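Local coordinates for FrnE protein (Deinococcus radiodurans, PDB 5CO3), which is a cytoplasmic DsbA-like protein of the thioredoxin superfamily that probably acts as a disulfide oxidoreductase, at residues Ser51-Asp55 against Ile188-Pro192. Residues are numbered along the deposited sequence; the frame is centred on the assembly and turned at random.
Sequences SFELD and ITGVP
Val191 lays one methyl over a face of the Phe52 ring. Val191 CG1 sits 3.7 Å from the centroid of the Phe52 ring, 22° off the normal, as a CH-pi contact. The methyl is shifted toward the root of the ring, where it comes within 3.4 Å of Phe52 CG. The ring reaches the 188-192 loop because Phe52 CG is anti to the backbone N (chi1 -169°). Its far end meets the start of that loop. There the carbonyl oxygen of Ile188 lies at the ring edge, in its plane, 3.6 Å from Phe52 CE2. Ile188 CG2 adds a looser apolar contact, 4.1 Å from Phe52 CE2. The other methyl of Val191, CG2, turns to Leu54 and stands 3.7 Å from Leu54 CD2. Val191 thus meets both Phe52 and Leu54 of residues 51-55. An alanine in place of Phe52 would probably leave Val191 CG1 without its aromatic face and open a gap beside Ile188. Val191 is followed by a cis peptide bond to Pro192. A cis-proline next to a CxxC motif is a hallmark of the thioredoxin fold, and the side chains of Val191 and Pro192 both touch Cys25 here. Val191 also touches Cys22. Ala183 of helix 173-186 packs against both Phe52 and Ile188. The contact thus joins the loop leaving strand 45-51, an outer strand of the central sheet, to the loop that runs from helix 173-186 into strand 193-196.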
ATOM      1  N   SER A  51      -6.758   1.252  -2.337  1.00 33.66           N
ATOM      2  CA  SER A  51      -6.916   2.323  -1.362  1.00 33.77           C
ATOM      3  C   SER A  51      -7.492   1.826  -0.050  1.00 33.39           C
ATOM      4  O   SER A  51      -8.423   1.019  -0.025  1.00 36.28           O
ATOM      5  CB  SER A  51      -7.810   3.426  -1.925  1.00 35.02           C
ATOM      6  OG  SER A  51      -7.366   3.842  -3.199  1.00 37.00           O
ATOM      7  N   PHE A  52      -6.931   2.331   1.039  1.00 30.00           N
ATOM      8  CA  PHE A  52      -7.451   2.084   2.370  1.00 34.08           C
ATOM      9  C   PHE A  52      -7.215   3.357   3.167  1.00 28.37           C
ATOM     10  O   PHE A  52      -6.136   3.951   3.077  1.00 29.08           O
ATOM     11  CB  PHE A  52      -6.762   0.891   3.023  1.00 32.49           C
ATOM     12  CG  PHE A  52      -7.422   0.418   4.289  1.00 35.44           C
ATOM     13  CD1 PHE A  52      -7.179   1.058   5.493  1.00 36.40           C
ATOM     14  CD2 PHE A  52      -8.262  -0.687   4.280  1.00 34.44           C
ATOM     15  CE1 PHE A  52      -7.770   0.618   6.657  1.00 37.33           C
ATOM     16  CE2 PHE A  52      -8.852  -1.133   5.443  1.00 37.06           C
ATOM     17  CZ  PHE A  52      -8.610  -0.471   6.635  1.00 43.65           C
ATOM     18  N   GLU A  53      -8.233   3.788   3.903  1.00 33.85           N
ATOM     19  CA  GLU A  53      -8.111   4.944   4.776  1.00 33.50           C
ATOM     20  C   GLU A  53      -8.303   4.519   6.217  1.00 38.02           C
ATOM     21  O   GLU A  53      -9.363   4.006   6.575  1.00 39.87           O
ATOM     22  CB  GLU A  53      -9.136   6.023   4.406  1.00 30.70           C
ATOM     23  CG  GLU A  53      -8.668   6.952   3.298  1.00 28.80           C
ATOM     24  CD  GLU A  53      -9.735   7.955   2.883  1.00 36.71           C
ATOM     25  OE1 GLU A  53      -9.782   9.078   3.437  1.00 38.20           O
ATOM     26  OE2 GLU A  53     -10.544   7.609   1.996  1.00 36.84           O
ATOM     27  N   LEU A  54      -7.274   4.725   7.037  1.00 37.90           N
ATOM     28  CA  LEU A  54      -7.391   4.473   8.467  1.00 38.74           C
ATOM     29  C   LEU A  54      -8.559   5.248   9.049  1.00 36.98           C
ATOM     30  O   LEU A  54      -9.279   4.747   9.902  1.00 41.54           O
ATOM     31  CB  LEU A  54      -6.113   4.862   9.199  1.00 31.50           C
ATOM     32  CG  LEU A  54      -4.848   4.120   8.785  1.00 37.07           C
ATOM     33  CD1 LEU A  54      -3.674   4.657   9.582  1.00 33.96           C
ATOM     34  CD2 LEU A  54      -5.035   2.622   8.989  1.00 41.21           C
ATOM     35  N   ASP A  55      -8.740   6.476   8.579  1.00 35.90           N
ATOM     36  CA  ASP A  55      -9.801   7.339   9.082  1.00 40.08           C
ATOM     37  C   ASP A  55     -10.383   8.182   7.954  1.00 37.65           C
ATOM     38  O   ASP A  55      -9.942   9.307   7.719  1.00 38.79           O
ATOM     39  CB  ASP A  55      -9.267   8.238  10.202  1.00 42.29           C
ATOM     40  CG  ASP A  55     -10.351   9.100  10.845  1.00 49.41           C
ATOM     41  OD1 ASP A  55     -11.565   8.879  10.606  1.00 48.96           O
ATOM     42  OD2 ASP A  55      -9.969  10.004  11.616  1.00 53.78           O
ATOM     43  N   ILE A 188     -10.880  -6.907   5.855  1.00 52.50           N
ATOM     44  CA  ILE A 188      -9.622  -6.215   6.113  1.00 47.48           C
ATOM     45  C   ILE A 188      -9.875  -4.993   6.993  1.00 45.70           C
ATOM     46  O   ILE A 188     -10.567  -4.061   6.584  1.00 50.40           O
ATOM     47  CB  ILE A 188      -8.936  -5.784   4.803  1.00 40.96           C
ATOM     48  CG1 ILE A 188      -8.658  -7.014   3.931  1.00 49.47           C
ATOM     49  CG2 ILE A 188      -7.658  -4.996   5.099  1.00 45.57           C
ATOM     50  CD1 ILE A 188      -8.206  -6.681   2.534  1.00 54.69           C
ATOM     51  N   THR A 189      -9.318  -4.999   8.203  1.00 46.52           N
ATOM     52  CA  THR A 189      -9.528  -3.894   9.140  1.00 50.66           C
ATOM     53  C   THR A 189      -8.214  -3.214   9.531  1.00 50.15           C
ATOM     54  O   THR A 189      -8.202  -2.263  10.319  1.00 49.66           O
ATOM     55  CB  THR A 189     -10.249  -4.369  10.420  1.00 52.15           C
ATOM     56  OG1 THR A 189      -9.445  -5.350  11.086  1.00 56.07           O
ATOM     57  CG2 THR A 189     -11.595  -4.988  10.075  1.00 59.18           C
ATOM     58  N   GLY A 190      -7.111  -3.701   8.972  1.00 43.22           N
ATOM     59  CA  GLY A 190      -5.811  -3.121   9.231  1.00 40.24           C
ATOM     60  C   GLY A 190      -4.895  -3.261   8.031  1.00 35.70           C
ATOM     61  O   GLY A 190      -5.078  -4.159   7.205  1.00 37.19           O
ATOM     62  N   VAL A 191      -3.906  -2.375   7.939  1.00 33.03           N
ATOM     63  CA  VAL A 191      -3.011  -2.339   6.788  1.00 33.69           C
ATOM     64  C   VAL A 191      -1.547  -2.328   7.214  1.00 28.57           C
ATOM     65  O   VAL A 191      -1.217  -1.880   8.306  1.00 31.80           O
ATOM     66  CB  VAL A 191      -3.314  -1.113   5.892  1.00 34.49           C
ATOM     67  CG1 VAL A 191      -4.606  -1.340   5.121  1.00 34.47           C
ATOM     68  CG2 VAL A 191      -3.383   0.174   6.722  1.00 33.87           C
ATOM     69  N   PRO A 192      -0.644  -2.811   6.350  1.00 27.41           N
ATOM     70  CA  PRO A 192      -0.888  -3.333   5.006  1.00 26.33           C
ATOM     71  C   PRO A 192      -1.551  -4.701   5.034  1.00 32.91           C
ATOM     72  O   PRO A 192      -1.397  -5.456   5.996  1.00 32.51           O
ATOM     73  CB  PRO A 192       0.515  -3.417   4.414  1.00 23.46           C
ATOM     74  CG  PRO A 192       1.394  -3.649   5.580  1.00 29.32           C
ATOM     75  CD  PRO A 192       0.782  -2.855   6.701  1.00 27.82           C
TER